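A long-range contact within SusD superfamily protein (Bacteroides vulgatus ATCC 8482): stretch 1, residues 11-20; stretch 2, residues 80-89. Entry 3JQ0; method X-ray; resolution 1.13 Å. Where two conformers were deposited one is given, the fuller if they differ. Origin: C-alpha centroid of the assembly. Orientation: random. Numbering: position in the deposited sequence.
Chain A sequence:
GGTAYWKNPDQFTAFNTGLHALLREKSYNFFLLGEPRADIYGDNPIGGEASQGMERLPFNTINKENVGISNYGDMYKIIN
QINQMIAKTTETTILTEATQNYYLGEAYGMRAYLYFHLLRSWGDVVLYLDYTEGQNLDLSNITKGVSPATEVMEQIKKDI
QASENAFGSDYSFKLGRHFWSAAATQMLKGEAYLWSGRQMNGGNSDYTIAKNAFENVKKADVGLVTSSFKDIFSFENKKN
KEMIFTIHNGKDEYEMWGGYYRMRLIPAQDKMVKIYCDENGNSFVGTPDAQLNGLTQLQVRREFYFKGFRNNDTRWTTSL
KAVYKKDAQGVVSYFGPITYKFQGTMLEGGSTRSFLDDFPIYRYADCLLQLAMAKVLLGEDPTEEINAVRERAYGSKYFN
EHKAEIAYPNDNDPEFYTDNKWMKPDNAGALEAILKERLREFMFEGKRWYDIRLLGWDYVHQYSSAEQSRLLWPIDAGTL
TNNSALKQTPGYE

Stretch 1, residues 11-20: QFTAFNTGLH
Stretch 2, residues 80-89: NQINQMIAKT

A selenomethionine, Met85, forms the knob of this contact: its side chain (chi1 t, chi2 p, chi3 t) sits among Phe12, Phe15, Asn16 and Leu19. Both stretches are wholly helical, with phi/psi near -62/-43 and i to i-4 backbone hydrogen bonds. Their axes approach to 10.3 Å and run nearly antiparallel, at 152°. The register pairs CA atoms of Phe12 with Thr89 (7.8 Å), Phe15 with Met85 (7.4 Å) and Leu19 with Ile82 (6.7 Å).

Long, flexible and apolar, Met85 can reach between these neighbours. Its SE lies 3.7 Å from Phe15 CD1 and obliquely to that ring, while its CE lies 4.0 Å from Asn16 CB and 3.8 Å from Phe12 O. Phe15 (chi1 t, chi2 -88°) carries CZ onward to 3.4 Å from Gln81 OE1. Leu19 (m, t) forks over the opposing helix, with CD1 3.7 Å from Met85 CB and CD2 3.6 Å from Gln81 CB. Phe12 (m, chi2 89°) presents its ring edge, placing CE2 3.5 Å from Thr89 OG1 and CZ 3.8 Å from Lys88 O. Thr89 (m) satisfies its hydroxyl within its own helix, OG1 donating to Met85 O at 2.8 Å. No hydrogen bond crosses the interface; packing joins the helices, burying 457 Å².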

# COMPACT_ATOMS: atom_id res chain seq x y z
N GLN A 11 23.74 -7.54 -19.54
CA GLN A 11 22.66 -6.80 -20.19
C GLN A 11 21.31 -7.24 -19.63
O GLN A 11 20.40 -6.40 -19.46
CB GLN A 11 22.66 -7.01 -21.69
CG GLN A 11 23.72 -6.22 -22.44
CD GLN A 11 23.98 -6.81 -23.80
OE1 GLN A 11 24.48 -7.93 -23.92
NE2 GLN A 11 23.58 -6.08 -24.85
N PHE A 12 21.15 -8.54 -19.35
CA PHE A 12 19.95 -9.00 -18.62
C PHE A 12 19.85 -8.42 -17.22
O PHE A 12 18.76 -7.98 -16.82
CB PHE A 12 19.87 -10.54 -18.60
CG PHE A 12 19.54 -11.12 -19.94
CD1 PHE A 12 20.53 -11.46 -20.87
CD2 PHE A 12 18.23 -11.34 -20.28
CE1 PHE A 12 20.19 -11.98 -22.08
CE2 PHE A 12 17.87 -11.84 -21.50
CZ PHE A 12 18.88 -12.18 -22.42
N THR A 13 20.96 -8.39 -16.48
CA THR A 13 20.98 -7.82 -15.14
C THR A 13 20.53 -6.35 -15.21
O THR A 13 19.69 -5.91 -14.42
CB THR A 13 22.36 -7.93 -14.53
OG1 THR A 13 22.70 -9.32 -14.40
CG2 THR A 13 22.41 -7.23 -13.18
N ALA A 14 21.11 -5.60 -16.15
CA ALA A 14 20.81 -4.18 -16.28
C ALA A 14 19.34 -3.98 -16.65
O ALA A 14 18.68 -3.08 -16.15
CB ALA A 14 21.72 -3.54 -17.34
N PHE A 15 18.83 -4.77 -17.58
CA PHE A 15 17.43 -4.58 -18.01
C PHE A 15 16.46 -4.90 -16.86
O PHE A 15 15.51 -4.16 -16.63
CB PHE A 15 17.12 -5.42 -19.25
CG PHE A 15 15.93 -4.94 -20.02
CD1 PHE A 15 14.65 -5.34 -19.73
CD2 PHE A 15 16.11 -4.00 -21.03
CE1 PHE A 15 13.60 -4.89 -20.42
CE2 PHE A 15 15.06 -3.55 -21.76
CZ PHE A 15 13.78 -4.01 -21.46
N ASN A 16 16.75 -5.97 -16.13
CA ASN A 16 15.94 -6.34 -14.98
C ASN A 16 15.96 -5.24 -13.92
O ASN A 16 14.94 -4.89 -13.29
CB ASN A 16 16.43 -7.66 -14.38
CG ASN A 16 15.51 -8.18 -13.31
OD1 ASN A 16 14.28 -8.23 -13.49
ND2 ASN A 16 16.10 -8.63 -12.19
N THR A 17 17.15 -4.67 -13.69
CA THR A 17 17.30 -3.59 -12.75
C THR A 17 16.44 -2.40 -13.22
O THR A 17 15.75 -1.74 -12.43
CB THR A 17 18.80 -3.24 -12.58
OG1 THR A 17 19.44 -4.40 -12.07
CG2 THR A 17 18.99 -2.07 -11.64
N GLY A 18 16.47 -2.13 -14.53
CA GLY A 18 15.66 -1.08 -15.09
C GLY A 18 14.15 -1.32 -14.92
O GLY A 18 13.40 -0.34 -14.66
N LEU A 19 13.70 -2.56 -15.06
CA LEU A 19 12.26 -2.86 -14.85
C LEU A 19 11.88 -2.50 -13.42
O LEU A 19 10.82 -1.92 -13.16
CB LEU A 19 11.96 -4.33 -15.08
CG LEU A 19 12.13 -4.79 -16.51
CD1 LEU A 19 11.80 -6.30 -16.59
CD2 LEU A 19 11.28 -3.99 -17.48
N HIS A 20 12.71 -2.88 -12.48
CA HIS A 20 12.46 -2.59 -11.07
C HIS A 20 12.48 -1.08 -10.80
O HIS A 20 11.68 -0.57 -10.01
CB HIS A 20 13.39 -3.39 -10.17
CG HIS A 20 13.04 -4.85 -10.08
ND1 HIS A 20 13.36 -5.79 -11.04
CD2 HIS A 20 12.39 -5.53 -9.09
CE1 HIS A 20 12.93 -6.97 -10.60
NE2 HIS A 20 12.30 -6.85 -9.45
N ASN A 80 5.22 -2.82 -21.52
CA ASN A 80 5.94 -3.00 -22.78
C ASN A 80 7.34 -3.52 -22.52
O ASN A 80 7.80 -4.48 -23.15
CB ASN A 80 5.97 -1.66 -23.53
CG ASN A 80 6.59 -1.73 -24.95
OD1 ASN A 80 7.33 -2.65 -25.34
ND2 ASN A 80 6.31 -0.67 -25.71
N GLN A 81 8.07 -2.87 -21.60
CA GLN A 81 9.42 -3.32 -21.30
C GLN A 81 9.46 -4.71 -20.66
O GLN A 81 10.34 -5.50 -20.95
CB GLN A 81 10.15 -2.28 -20.41
CG GLN A 81 10.24 -0.86 -21.04
CD GLN A 81 10.94 -0.84 -22.32
OE1 GLN A 81 12.08 -1.27 -22.38
NE2 GLN A 81 10.29 -0.31 -23.37
N ILE A 82 8.52 -5.02 -19.76
CA ILE A 82 8.45 -6.34 -19.17
C ILE A 82 8.26 -7.38 -20.29
O ILE A 82 8.86 -8.46 -20.27
CB ILE A 82 7.31 -6.44 -18.12
CG1 ILE A 82 7.57 -5.52 -16.91
CG2 ILE A 82 7.15 -7.89 -17.68
CD1 ILE A 82 6.36 -5.32 -16.01
N ASN A 83 7.35 -7.08 -21.21
CA ASN A 83 7.10 -8.00 -22.32
C ASN A 83 8.35 -8.30 -23.14
O ASN A 83 8.62 -9.45 -23.53
CB ASN A 83 6.01 -7.45 -23.22
CG ASN A 83 4.64 -7.37 -22.52
OD1 ASN A 83 4.40 -7.99 -21.49
ND2 ASN A 83 3.74 -6.60 -23.10
N GLN A 84 9.16 -7.28 -23.36
CA GLN A 84 10.47 -7.46 -23.98
C GLN A 84 11.39 -8.37 -23.15
O GLN A 84 11.99 -9.30 -23.70
CB GLN A 84 11.10 -6.09 -24.19
CG GLN A 84 12.46 -6.13 -24.85
CD GLN A 84 13.04 -4.77 -25.14
OE1 GLN A 84 12.43 -3.74 -24.85
NE2 GLN A 84 14.25 -4.76 -25.68
N MSE A 85 11.49 -8.12 -21.84
CA MSE A 85 12.29 -8.99 -21.01
C MSE A 85 11.83 -10.44 -21.10
O MSE A 85 12.65 -11.36 -21.16
CB MSE A 85 12.25 -8.52 -19.54
CG MSE A 85 13.10 -9.30 -18.58
SE MSE A 85 14.98 -8.96 -18.88
CE MSE A 85 15.68 -10.11 -17.45
N ILE A 86 10.52 -10.68 -21.06
CA ILE A 86 10.00 -12.04 -21.14
C ILE A 86 10.47 -12.72 -22.44
O ILE A 86 10.97 -13.86 -22.44
CB ILE A 86 8.46 -12.11 -21.01
CG1 ILE A 86 8.04 -11.72 -19.59
CG2 ILE A 86 7.92 -13.52 -21.39
CD1 ILE A 86 6.56 -11.37 -19.44
N ALA A 87 10.30 -12.01 -23.54
CA ALA A 87 10.70 -12.60 -24.83
C ALA A 87 12.20 -12.88 -24.91
O ALA A 87 12.62 -14.00 -25.27
CB ALA A 87 10.29 -11.70 -25.95
N LYS A 88 13.02 -11.90 -24.56
CA LYS A 88 14.47 -12.06 -24.63
C LYS A 88 15.02 -13.12 -23.69
O LYS A 88 15.93 -13.87 -24.05
CB LYS A 88 15.22 -10.75 -24.43
CG LYS A 88 14.84 -9.66 -25.38
CD LYS A 88 15.09 -10.03 -26.85
CE LYS A 88 14.78 -8.87 -27.80
NZ LYS A 88 15.14 -9.23 -29.23
N THR A 89 14.45 -13.19 -22.49
CA THR A 89 14.89 -14.16 -21.50
C THR A 89 14.43 -15.57 -21.90
O THR A 89 15.15 -16.54 -21.67
CB THR A 89 14.38 -13.77 -20.12
OG1 THR A 89 14.86 -12.45 -19.81
CG2 THR A 89 14.84 -14.72 -19.03